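Local coordinates for protein histone-lysine N-methyltransferase SETMAR (Homo sapiens, PDB 3BO5) that methylates lysine side chains of histone H3 using S-adenosyl-L-methionine and, as a fusion with a mariner transposase, takes part in DNA double-strand break repair, at residues 44-47 against 52-55; 62-67 against 72-77; 153-158 against 262-267; 183-186 against 192-195; 216-221 against 252-257. The protein carries 2 engineered substitutions. All coordinates share one frame; numbering follows the deposited sequence. Where two conformers were deposited one is given.

Interaction 1 of 5, residues 44-47 against 52-55; sequences HVVG and IDPT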
# COMPACT_ATOMS: atom_id res chain seq x y z
N HIS A 44 -8.04 5.75 -1.38
CA HIS A 44 -7.66 6.60 -2.55
C HIS A 44 -8.76 7.68 -2.76
O HIS A 44 -9.99 7.47 -2.51
CB HIS A 44 -7.66 5.85 -3.85
CG HIS A 44 -6.58 4.83 -4.02
ND1 HIS A 44 -5.30 4.97 -3.52
CD2 HIS A 44 -6.61 3.65 -4.72
CE1 HIS A 44 -4.58 3.92 -3.92
NE2 HIS A 44 -5.35 3.12 -4.63
N VAL A 45 -8.31 8.83 -3.27
CA VAL A 45 -9.22 9.90 -3.65
C VAL A 45 -8.84 10.31 -5.06
O VAL A 45 -7.76 10.01 -5.55
CB VAL A 45 -9.10 11.11 -2.73
CG1 VAL A 45 -9.40 10.71 -1.25
CG2 VAL A 45 -7.69 11.75 -2.83
N VAL A 46 -9.81 10.96 -5.73
CA VAL A 46 -9.53 11.50 -7.07
C VAL A 46 -8.51 12.59 -6.97
O VAL A 46 -8.59 13.49 -6.07
CB VAL A 46 -10.78 12.19 -7.66
CG1 VAL A 46 -10.39 13.08 -8.90
CG2 VAL A 46 -11.77 11.18 -8.04
N GLY A 47 -7.56 12.57 -7.93
CA GLY A 47 -6.58 13.64 -7.98
C GLY A 47 -6.58 14.17 -9.41
O GLY A 47 -7.24 13.57 -10.30
N ILE A 52 -10.28 7.82 -13.93
CA ILE A 52 -11.16 6.82 -13.30
C ILE A 52 -11.28 7.21 -11.79
O ILE A 52 -10.24 7.34 -11.13
CB ILE A 52 -10.57 5.39 -13.43
CG1 ILE A 52 -10.30 5.03 -14.93
CG2 ILE A 52 -11.49 4.36 -12.73
CD1 ILE A 52 -9.68 3.64 -15.17
N ASP A 53 -12.50 7.41 -11.28
CA ASP A 53 -12.69 7.77 -9.90
C ASP A 53 -12.53 6.50 -9.09
O ASP A 53 -13.29 5.56 -9.27
CB ASP A 53 -14.08 8.38 -9.72
CG ASP A 53 -14.44 8.68 -8.30
OD1 ASP A 53 -13.78 8.21 -7.32
OD2 ASP A 53 -15.41 9.50 -8.13
N PRO A 54 -11.51 6.47 -8.21
CA PRO A 54 -11.19 5.17 -7.60
C PRO A 54 -12.27 4.72 -6.65
O PRO A 54 -12.23 3.56 -6.17
CB PRO A 54 -9.90 5.47 -6.81
CG PRO A 54 -10.02 6.92 -6.50
CD PRO A 54 -10.55 7.50 -7.79
N THR A 55 -13.24 5.59 -6.32
CA THR A 55 -14.33 5.24 -5.41
C THR A 55 -15.55 4.66 -6.14
O THR A 55 -16.46 4.15 -5.48
CB THR A 55 -14.77 6.48 -4.57
OG1 THR A 55 -15.47 7.40 -5.42
CG2 THR A 55 -13.53 7.17 -3.95
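Pro54 lays its ring against the side chains of His44 and Val46 and the backbone of Val45 between them. Its CG approaches His44 CB at 3.7 Å, and CG also lies 3.9 Å from Val45 C, so the ring presses on the chain itself too. At the other end of the ring, Pro54 CD meets Val46 CG2 at 3.9 Å. The same methyl reaches the carboxylate of Asp53, with Val46 CG2 3.7 Å from Asp53 OD1 and the two side chains at about a right angle. It gets there because CG1 stands anti to the backbone N (chi1 165°), which leaves CG2 on the side of that nitrogen. Thr55 CG2 adds a last touch, 3.8 Å from His44 O. With no hydrogen bond across the contact, the join is one of shape. Residues 45-46 form a short strand of the pre-SET region that runs parallel to strand 151-160 of the SET domain, Val45 bonding through its backbone to Gly157 and Val159; residues 52-55 fold back over it as a loop. The loop holds its own form by an Asx turn: Thr55 N gives Asp53 OD1 a bond of 2.9 Å at 161°. Thr55 OG1 comes to the same oxygen at 2.7 Å, turned back by a chi1 of 72°, and both donors reach it from one face of the carboxylate, above its plane. Further out, Pro54 also rests on Val159 and Val228, while the His44 ring is held by a hydrogen bond from NE2 to Pro229 O.

Interaction 2 of 5, residues 62-67 against 72-77; sequences CICVKT and GTCSCL. With ZN (zinc ion), chain D; ZN (zinc ion), chain B.
Cys62 faces Cys74 and Cys76 with a thiolate shared by two zinc ions, and the other sulfurs are arranged around that bridge. Cys62 SG lies 2.4 Å from both the chain D and the chain B zinc, and the two metal bonds open at about 103° on the sulfur, which sets the ions 3.7 Å apart. Its chi1 of 62° puts SG between the backbone N and the carbonyl carbon, turned to both ions. Behind it, Cys62 CB lies 3.6 Å from Cys76 SG and 3.8 Å from Cys74 SG. From the same loop Cys64 SG binds the chain D zinc at 2.3 Å, its sulfur brushing CA and CB of Cys74. Cys74 reaches this ion from the other segment, SG to zinc 2.3 Å, with SG swung anti to the backbone N (chi1 177°). Two residues on, Cys76 SG takes the chain B zinc instead, also at 2.3 Å, so Cys74 and Cys76 serve neighbouring metals. Between them Ser75 turns its OG to Cys62 CA, 3.4 Å away. A water joins the two backbones, which make no direct hydrogen bond: it accepts from Ile63 N and Ser75 N and donates to Thr73 O. Cys69 completes the chain D site, and Cys105 and Cys109 the chain B site, in the triangular three-zinc cluster of the pre-SET domain. Neither segment is helix or strand; both belong to the long loop between strand 45-46 and strand 102-103, and the latter pairs in parallel with strand 217-223 of the SET domain just before Cys105.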
# COMPACT_ATOMS: atom_id res chain seq x y z
N CYS A 62 -19.36 -11.25 -8.08
CA CYS A 62 -19.67 -12.64 -8.37
C CYS A 62 -21.12 -12.92 -8.06
O CYS A 62 -21.84 -12.11 -7.45
CB CYS A 62 -18.78 -13.53 -7.52
SG CYS A 62 -19.03 -13.33 -5.74
N ILE A 63 -21.53 -14.14 -8.49
CA ILE A 63 -22.93 -14.47 -8.32
C ILE A 63 -23.21 -15.38 -7.14
O ILE A 63 -24.34 -15.80 -6.96
CB ILE A 63 -23.53 -15.14 -9.58
CG1 ILE A 63 -22.89 -16.50 -9.85
CG2 ILE A 63 -23.40 -14.19 -10.80
CD1 ILE A 63 -23.54 -17.30 -11.03
N CYS A 64 -22.22 -15.58 -6.29
CA CYS A 64 -22.35 -16.55 -5.22
C CYS A 64 -23.26 -15.97 -4.19
O CYS A 64 -23.12 -14.78 -3.83
CB CYS A 64 -20.99 -16.74 -4.57
SG CYS A 64 -19.71 -17.03 -5.79
N VAL A 65 -24.28 -16.73 -3.82
CA VAL A 65 -25.07 -16.28 -2.67
C VAL A 65 -25.48 -17.45 -1.82
O VAL A 65 -25.43 -17.35 -0.57
CB VAL A 65 -26.31 -15.48 -3.07
CG1 VAL A 65 -27.24 -16.32 -3.99
CG2 VAL A 65 -27.00 -14.89 -1.75
N LYS A 66 -25.66 -18.62 -2.46
CA LYS A 66 -26.17 -19.75 -1.68
C LYS A 66 -25.07 -20.47 -0.95
O LYS A 66 -25.33 -21.14 0.02
CB LYS A 66 -26.86 -20.73 -2.60
CG LYS A 66 -28.19 -20.20 -3.18
CD LYS A 66 -28.99 -21.26 -3.87
CE LYS A 66 -28.37 -21.74 -5.12
NZ LYS A 66 -29.49 -22.13 -6.05
N THR A 67 -23.85 -20.40 -1.45
CA THR A 67 -22.73 -21.14 -0.81
C THR A 67 -21.52 -20.24 -0.86
O THR A 67 -21.54 -19.27 -1.64
CB THR A 67 -22.37 -22.48 -1.57
OG1 THR A 67 -22.05 -22.18 -2.92
CG2 THR A 67 -23.58 -23.43 -1.56
N GLY A 72 -13.62 -21.88 -9.03
CA GLY A 72 -14.40 -22.75 -9.88
C GLY A 72 -15.80 -22.20 -10.06
O GLY A 72 -16.34 -22.27 -11.18
N THR A 73 -16.37 -21.66 -8.97
CA THR A 73 -17.76 -21.21 -9.01
C THR A 73 -17.87 -19.69 -8.73
O THR A 73 -18.89 -19.06 -8.96
CB THR A 73 -18.66 -22.01 -8.07
OG1 THR A 73 -18.11 -21.98 -6.75
CG2 THR A 73 -18.64 -23.49 -8.47
N CYS A 74 -16.78 -19.11 -8.27
CA CYS A 74 -16.78 -17.68 -7.90
C CYS A 74 -15.97 -16.92 -8.91
O CYS A 74 -14.77 -17.20 -9.10
CB CYS A 74 -16.14 -17.51 -6.53
SG CYS A 74 -16.06 -15.74 -6.13
N SER A 75 -16.64 -16.03 -9.63
CA SER A 75 -15.93 -15.27 -10.70
C SER A 75 -14.91 -14.29 -10.15
O SER A 75 -14.06 -13.75 -10.86
CB SER A 75 -16.88 -14.55 -11.66
OG SER A 75 -17.82 -13.73 -10.98
N CYS A 76 -14.98 -14.04 -8.84
CA CYS A 76 -13.92 -13.29 -8.17
C CYS A 76 -12.65 -14.09 -7.87
O CYS A 76 -11.64 -13.47 -7.46
CB CYS A 76 -14.42 -12.64 -6.86
SG CYS A 76 -15.77 -11.55 -7.10
N LEU A 77 -12.70 -15.41 -8.01
CA LEU A 77 -11.63 -16.30 -7.64
C LEU A 77 -11.14 -17.09 -8.83
O LEU A 77 -10.91 -18.31 -8.71
CB LEU A 77 -12.07 -17.29 -6.57
CG LEU A 77 -12.37 -16.63 -5.23
CD1 LEU A 77 -12.77 -17.64 -4.14
CD2 LEU A 77 -11.22 -15.82 -4.74
ZN ZN D . -18.12 -15.44 -5.20
ZN ZN B . -17.20 -11.84 -5.32
O HOH W 1 -19.47 -16.13 -9.53

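Interaction 3 of 5, residues 153-158 against 262-267; sequences CEYAGE and KERLDH
Tyr155 and Arg264 make the whole of this contact, reaching between two strands of the SET-domain sheet that are not neighbours in it. Strand 151-160 pairs with strand 193-199, strand 181-185 comes next, and strand 260-266 lies beyond, so the nearest CA atoms, those of Tyr155 and Arg264, are 11.4 Å apart. The two side chains bridge that span: 47 Å² of Tyr155 and 42 Å² of Arg264 are buried against each other's segment. Tyr155 OH sits over one face of the guanidinium, 3.1 Å above the plane of Arg264 and over its centre. The ring and guanidinium planes are only 30° apart, and the side chains cross obliquely. Since the N-H bonds of the guanidinium lie in its plane, they cannot aim at an oxygen above it, and the approach is not a hydrogen bond. Arg264 is brought under the hydroxyl by a doubly bent chain, chi2 -87° and chi3 -69°. Its in-plane nitrogens are used on other partners, NH2 on Asn178 O and NH1 on Tyr247 OH, while Tyr249 gives a cation-pi contact; the hydroxyl of Tyr155 bonds to Tyr179 O. Arg264 itself belongs to the pocket of the bound S-adenosyl-L-homocysteine, which it touches. A leucine in place of Arg264 would probably leave Asn178 O and Tyr247 OH without their partner, and take from the Tyr155 hydroxyl the flat group it rests on. Towards the ring, Tyr155 CZ is 3.5 Å from Arg264 NH1, and Tyr155 CE1 is 3.6 Å from that same nitrogen.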
# COMPACT_ATOMS: atom_id res chain seq x y z
N CYS A 153 -1.34 -2.69 5.54
CA CYS A 153 -2.03 -1.43 5.22
C CYS A 153 -1.98 -1.19 3.72
O CYS A 153 -1.21 -1.81 3.02
CB CYS A 153 -1.44 -0.22 5.99
SG CYS A 153 0.26 0.14 5.49
N GLU A 154 -2.86 -0.30 3.26
CA GLU A 154 -2.69 0.21 1.86
C GLU A 154 -1.68 1.32 1.79
O GLU A 154 -1.30 1.93 2.76
CB GLU A 154 -4.01 0.82 1.32
CG GLU A 154 -5.05 -0.18 1.11
CD GLU A 154 -6.33 0.48 0.57
OE1 GLU A 154 -7.40 0.06 1.03
OE2 GLU A 154 -6.27 1.43 -0.30
N TYR A 155 -1.25 1.56 0.54
CA TYR A 155 -0.61 2.83 0.22
C TYR A 155 -1.67 3.56 -0.61
O TYR A 155 -1.91 3.26 -1.78
CB TYR A 155 0.63 2.50 -0.62
CG TYR A 155 1.63 3.66 -0.72
CD1 TYR A 155 2.53 3.96 0.32
CD2 TYR A 155 1.62 4.46 -1.87
CE1 TYR A 155 3.41 5.02 0.26
CE2 TYR A 155 2.53 5.56 -1.96
CZ TYR A 155 3.40 5.83 -0.91
OH TYR A 155 4.28 6.87 -0.97
N ALA A 156 -2.30 4.54 0.08
CA ALA A 156 -3.51 5.22 -0.50
C ALA A 156 -3.32 6.75 -0.53
O ALA A 156 -2.74 7.30 0.34
CB ALA A 156 -4.78 4.88 0.36
N GLY A 157 -3.81 7.39 -1.58
CA GLY A 157 -3.72 8.85 -1.65
C GLY A 157 -4.36 9.31 -2.91
O GLY A 157 -5.34 8.72 -3.35
N GLU A 158 -3.95 10.48 -3.40
CA GLU A 158 -4.58 10.95 -4.63
C GLU A 158 -4.16 10.08 -5.79
O GLU A 158 -2.96 9.77 -5.95
CB GLU A 158 -4.04 12.35 -4.97
CG GLU A 158 -4.48 13.42 -4.01
CD GLU A 158 -3.94 14.76 -4.41
OE1 GLU A 158 -2.89 15.14 -3.90
OE2 GLU A 158 -4.56 15.35 -5.30
N LYS A 262 6.24 -1.65 -9.69
CA LYS A 262 5.69 -0.82 -8.63
C LYS A 262 6.85 0.04 -8.19
O LYS A 262 7.71 -0.39 -7.42
CB LYS A 262 5.11 -1.68 -7.46
CG LYS A 262 3.83 -2.52 -7.86
CD LYS A 262 3.66 -3.91 -7.22
CE LYS A 262 4.55 -4.87 -7.89
NZ LYS A 262 3.98 -6.22 -7.95
N GLU A 263 6.94 1.26 -8.76
CA GLU A 263 8.13 2.08 -8.58
C GLU A 263 7.84 3.42 -7.95
O GLU A 263 7.03 4.21 -8.46
CB GLU A 263 8.73 2.38 -9.96
CG GLU A 263 9.03 1.06 -10.66
CD GLU A 263 9.45 1.26 -12.08
OE1 GLU A 263 8.58 1.57 -12.91
OE2 GLU A 263 10.66 1.12 -12.33
N ARG A 264 8.57 3.70 -6.88
CA ARG A 264 8.50 5.04 -6.30
C ARG A 264 9.26 6.04 -7.15
O ARG A 264 10.33 5.74 -7.68
CB ARG A 264 9.05 5.04 -4.87
CG ARG A 264 8.10 4.35 -3.94
CD ARG A 264 7.03 5.31 -3.41
NE ARG A 264 7.48 6.33 -2.50
CZ ARG A 264 7.42 6.23 -1.16
NH1 ARG A 264 6.86 5.14 -0.62
NH2 ARG A 264 7.85 7.22 -0.39
N LEU A 265 8.73 7.25 -7.28
CA LEU A 265 9.36 8.20 -8.23
C LEU A 265 10.02 9.34 -7.46
O LEU A 265 9.57 9.70 -6.36
CB LEU A 265 8.27 8.81 -9.11
CG LEU A 265 7.40 7.78 -9.88
CD1 LEU A 265 6.36 8.59 -10.69
CD2 LEU A 265 8.18 6.82 -10.70
N ASP A 266 11.06 9.92 -8.05
CA ASP A 266 11.56 11.15 -7.46
C ASP A 266 12.05 12.06 -8.58
O ASP A 266 11.86 11.77 -9.78
CB ASP A 266 12.61 10.87 -6.40
CG ASP A 266 13.99 10.58 -6.96
OD1 ASP A 266 14.06 10.04 -8.09
OD2 ASP A 266 15.02 10.83 -6.21
N HIS A 267 12.63 13.17 -8.17
CA HIS A 267 13.18 14.09 -9.16
C HIS A 267 14.65 14.24 -8.90
O HIS A 267 15.11 14.29 -7.74
CB HIS A 267 12.52 15.44 -9.03
CG HIS A 267 13.01 16.46 -10.02
ND1 HIS A 267 12.96 16.25 -11.38
CD2 HIS A 267 13.54 17.69 -9.84
CE1 HIS A 267 13.46 17.31 -12.01
NE2 HIS A 267 13.80 18.20 -11.10

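Interaction 4 of 5, residues 183-186 against 192-195; sequences IREH and VMET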
# COMPACT_ATOMS: atom_id res chain seq x y z
N ILE A 183 2.44 2.38 -10.66
CA ILE A 183 2.12 0.97 -10.74
C ILE A 183 1.81 0.69 -12.22
O ILE A 183 0.95 1.30 -12.80
CB ILE A 183 0.87 0.60 -9.90
CG1 ILE A 183 1.00 1.11 -8.48
CG2 ILE A 183 0.57 -0.95 -9.97
CD1 ILE A 183 2.27 0.59 -7.81
N ARG A 184 2.52 -0.23 -12.81
CA ARG A 184 2.21 -0.60 -14.20
C ARG A 184 1.94 -2.08 -14.24
O ARG A 184 2.77 -2.86 -13.80
CB ARG A 184 3.36 -0.19 -15.16
CG ARG A 184 3.57 1.33 -15.13
CD ARG A 184 4.50 1.79 -16.23
NE ARG A 184 4.49 3.26 -16.30
CZ ARG A 184 5.23 4.06 -15.52
NH1 ARG A 184 5.16 5.39 -15.69
NH2 ARG A 184 6.04 3.55 -14.59
N GLU A 185 0.77 -2.47 -14.75
CA GLU A 185 0.42 -3.83 -14.79
C GLU A 185 0.24 -4.22 -16.28
O GLU A 185 -0.53 -3.58 -16.99
CB GLU A 185 -0.87 -4.04 -14.04
CG GLU A 185 -0.73 -3.71 -12.53
CD GLU A 185 -2.07 -3.64 -11.86
OE1 GLU A 185 -2.63 -2.56 -11.79
OE2 GLU A 185 -2.59 -4.70 -11.43
N HIS A 186 0.93 -5.27 -16.70
CA HIS A 186 0.89 -5.67 -18.13
C HIS A 186 -0.05 -6.83 -18.33
O HIS A 186 -0.10 -7.70 -17.47
CB HIS A 186 2.29 -6.06 -18.62
CG HIS A 186 3.22 -4.89 -18.74
ND1 HIS A 186 3.74 -4.24 -17.64
CD2 HIS A 186 3.73 -4.27 -19.83
CE1 HIS A 186 4.51 -3.24 -18.05
NE2 HIS A 186 4.53 -3.25 -19.37
N VAL A 192 -1.31 -2.09 -21.12
CA VAL A 192 -0.72 -1.70 -19.82
C VAL A 192 -1.71 -0.86 -19.00
O VAL A 192 -2.23 0.17 -19.49
CB VAL A 192 0.59 -0.85 -19.99
CG1 VAL A 192 1.72 -1.67 -20.61
CG2 VAL A 192 0.31 0.39 -20.84
N MET A 193 -1.98 -1.28 -17.77
CA MET A 193 -2.82 -0.50 -16.87
C MET A 193 -1.83 0.27 -16.01
O MET A 193 -0.99 -0.31 -15.36
CB MET A 193 -3.69 -1.38 -15.97
CG MET A 193 -4.59 -2.41 -16.73
SD MET A 193 -5.68 -3.45 -15.69
CE MET A 193 -4.53 -4.42 -14.76
N GLU A 194 -1.92 1.58 -16.03
CA GLU A 194 -1.00 2.35 -15.21
C GLU A 194 -1.76 3.11 -14.12
O GLU A 194 -2.83 3.65 -14.36
CB GLU A 194 -0.28 3.29 -16.14
CG GLU A 194 0.70 4.19 -15.58
CD GLU A 194 1.37 4.93 -16.74
OE1 GLU A 194 0.67 5.74 -17.43
OE2 GLU A 194 2.57 4.65 -16.97
N THR A 195 -1.23 3.17 -12.89
CA THR A 195 -1.88 3.85 -11.76
C THR A 195 -0.81 4.65 -11.02
O THR A 195 0.26 4.12 -10.70
CB THR A 195 -2.47 2.83 -10.74
OG1 THR A 195 -3.36 1.92 -11.40
CG2 THR A 195 -3.25 3.56 -9.62
O HOH W 2 -1.90 -0.08 -12.49
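Ile183, Arg184 and Glu185 pair with Thr195, Glu194 and Met193 in an antiparallel ladder between strands 181-185 and 193-199 of the SET domain. The axes of segments 183-185 and 193-195 run at 168° to each other and approach to 4.7 Å. Four backbone hydrogen bonds prove the register: Ile183 and Thr195 exchange a pair, and Glu185 and Met193 another, with Met193 N to Glu185 O at 2.8 Å. Between them lies the non-hydrogen-bonded pair, Arg184 and Glu194, side by side. Extended from CG to NE, the arginine brings NE to 2.5 Å from Glu194 OE2 in a salt bridge with a bent N-H angle of 137°; this is shorter than such bonds normally are, so the exact distance is doubtful. The carboxylate oxygen comes in at the edge of the guanidinium, near its plane, with the two flat groups 76° apart. Both side chains also touch Phe162 of helix 162-169. An alanine in place of Arg184 would probably leave the Glu194 carboxylate without its cationic mate and Phe162 without the long side chain that packs on it. On the other face Met193 bends at its end to set CE 3.7 Å from Glu185 CB, and a water lies among Glu185 OE1, Met193 O and Thr195 OG1, 2.7 Å from the last. Glu185 OE1 also has a salt bridge to Arg223. At the turn end of the hairpin Val192 CG1 sits over one face of the His186 ring, 3.4 Å from CD2. Joined through the unmodelled residues 187-191, the segments are arms of a beta hairpin whose first arm also pairs with strand 260-266.

Interaction 5 of 5, residues 216-221 against 252-257; sequences NLLMIP and RYLNLT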
# COMPACT_ATOMS: atom_id res chain seq x y z
N ASN A 216 10.05 -5.91 4.85
CA ASN A 216 9.18 -6.94 5.44
C ASN A 216 7.75 -6.91 4.95
O ASN A 216 6.93 -7.69 5.43
CB ASN A 216 9.20 -6.89 6.98
CG ASN A 216 8.87 -5.55 7.56
OD1 ASN A 216 8.34 -4.64 6.86
ND2 ASN A 216 9.18 -5.35 8.88
N LEU A 217 7.47 -5.99 4.03
CA LEU A 217 6.15 -5.97 3.36
C LEU A 217 6.33 -6.23 1.86
O LEU A 217 7.35 -5.82 1.25
CB LEU A 217 5.49 -4.61 3.49
CG LEU A 217 5.28 -4.17 4.91
CD1 LEU A 217 4.72 -2.74 4.92
CD2 LEU A 217 4.41 -5.16 5.73
N LEU A 218 5.29 -6.83 1.30
CA LEU A 218 5.12 -6.98 -0.12
C LEU A 218 3.87 -6.24 -0.60
O LEU A 218 2.83 -6.46 -0.04
CB LEU A 218 4.96 -8.49 -0.52
CG LEU A 218 4.74 -8.78 -1.99
CD1 LEU A 218 5.89 -8.31 -2.89
CD2 LEU A 218 4.47 -10.34 -2.19
N MET A 219 3.98 -5.42 -1.66
CA MET A 219 2.84 -4.70 -2.18
C MET A 219 2.18 -5.48 -3.34
O MET A 219 2.87 -5.91 -4.28
CB MET A 219 3.32 -3.37 -2.75
CG MET A 219 2.08 -2.49 -3.18
SD MET A 219 2.70 -0.95 -3.86
CE MET A 219 2.99 -0.03 -2.33
N ILE A 220 0.87 -5.69 -3.24
CA ILE A 220 0.11 -6.39 -4.24
C ILE A 220 -1.02 -5.47 -4.71
O ILE A 220 -1.74 -4.96 -3.88
CB ILE A 220 -0.60 -7.63 -3.55
CG1 ILE A 220 0.46 -8.59 -3.02
CG2 ILE A 220 -1.42 -8.43 -4.56
CD1 ILE A 220 1.49 -8.91 -4.02
N PRO A 221 -1.17 -5.27 -6.06
CA PRO A 221 -2.39 -4.52 -6.50
C PRO A 221 -3.62 -5.38 -6.27
O PRO A 221 -3.66 -6.54 -6.69
CB PRO A 221 -2.15 -4.31 -8.02
CG PRO A 221 -0.65 -4.63 -8.25
CD PRO A 221 -0.28 -5.63 -7.16
N ARG A 252 10.96 -4.44 -6.59
CA ARG A 252 11.55 -5.75 -7.02
C ARG A 252 11.37 -6.92 -6.08
O ARG A 252 11.28 -8.07 -6.54
CB ARG A 252 13.02 -5.60 -7.31
CG ARG A 252 13.25 -4.88 -8.58
CD ARG A 252 14.66 -4.81 -8.74
NE ARG A 252 15.15 -3.86 -7.77
CZ ARG A 252 16.42 -3.58 -7.61
NH1 ARG A 252 17.33 -4.21 -8.40
NH2 ARG A 252 16.77 -2.68 -6.69
N TYR A 253 11.32 -6.64 -4.78
CA TYR A 253 11.21 -7.69 -3.75
C TYR A 253 10.07 -8.67 -4.05
O TYR A 253 8.87 -8.30 -4.11
CB TYR A 253 11.00 -7.06 -2.36
CG TYR A 253 10.89 -8.03 -1.23
CD1 TYR A 253 11.97 -8.84 -0.90
CD2 TYR A 253 9.73 -8.11 -0.46
CE1 TYR A 253 11.88 -9.74 0.22
CE2 TYR A 253 9.63 -8.98 0.62
CZ TYR A 253 10.70 -9.81 0.93
OH TYR A 253 10.58 -10.70 2.01
N LEU A 254 10.45 -9.94 -4.23
CA LEU A 254 9.43 -10.97 -4.44
C LEU A 254 8.53 -10.68 -5.63
O LEU A 254 7.37 -11.12 -5.67
CB LEU A 254 8.58 -11.24 -3.17
CG LEU A 254 9.36 -11.67 -1.91
CD1 LEU A 254 8.34 -11.92 -0.76
CD2 LEU A 254 10.18 -12.97 -2.15
N ASN A 255 9.09 -9.95 -6.60
CA ASN A 255 8.34 -9.58 -7.78
C ASN A 255 8.94 -10.35 -8.94
O ASN A 255 9.90 -9.91 -9.59
CB ASN A 255 8.41 -8.08 -8.02
CG ASN A 255 7.55 -7.64 -9.16
OD1 ASN A 255 7.05 -8.48 -9.90
ND2 ASN A 255 7.38 -6.33 -9.33
N LEU A 256 8.40 -11.54 -9.16
CA LEU A 256 9.10 -12.52 -9.99
C LEU A 256 8.36 -12.81 -11.24
O LEU A 256 8.60 -13.83 -11.89
CB LEU A 256 9.40 -13.80 -9.19
CG LEU A 256 10.17 -13.54 -7.92
CD1 LEU A 256 10.18 -14.80 -7.08
CD2 LEU A 256 11.59 -13.01 -8.24
N THR A 257 7.48 -11.88 -11.61
CA THR A 257 6.81 -11.94 -12.90
C THR A 257 7.03 -10.62 -13.67
O THR A 257 7.42 -9.56 -13.10
CB THR A 257 5.28 -12.25 -12.74
OG1 THR A 257 4.67 -11.12 -12.12
CG2 THR A 257 5.05 -13.50 -11.82
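Leu217 O approaches the Tyr253 ring obliquely, 3.7 Å from Tyr253 CD2, and Leu254 CG lies on one face of that ring, 3.5 Å above its plane and over its centre. The neighbouring leucine on the ring is a product of the chain's turn: residues 252-255 form a type II beta turn, closed by Asn255 N bonding to Arg252 O at 2.9 Å, and Leu254 holds its third position with a positive phi of 57°. This turn sits in the loop between strands 244-247 and 260-266 of the SET-domain region and lies against the start of strand 217-223. Residues 216-221 and 252-257 share no hydrogen bond, so fit alone joins them, with 65 Å² of Leu218 and 60 Å² of Tyr253 buried. Leu218 sends CD1 to the turn, its CG anti to the backbone N (chi1 179°), and the methyl meets Leu254 CB at 4.0 Å. Around the ring, Tyr253 also packs on Pro215, Ala236 and Lys237, and its backbone N bonds to Asp248 OD2. The strand is held independently: Leu218 bonds through its backbone to Phe234 of strand 230-235, and Leu217 to Ser246 of strand 244-247. Tighter than the leucine pair is the approach of Leu218 CD1 to the peptide carbonyl of the turn, 3.2 Å from Tyr253 O.

From the N terminus, interaction 1 closes a loop of four residues beside strand 45-46, and interaction 2 then closes another four-residue loop at the zinc cluster, about 16 Å away at the nearest atoms. Interaction 3 spans 103 residues and joins strand 151-160 to strand 260-266. Nested inside that span are interaction 4, the hairpin closed over five residues, and, after it, interaction 5, closed over thirty; none cross. Interactions 3, 4 and 5 touch one another, Lys262 meeting Ile183 and Asn255, and interaction 1 joins the same sheet through Val45 N to Gly157 O. Interaction 2 touches none of the others.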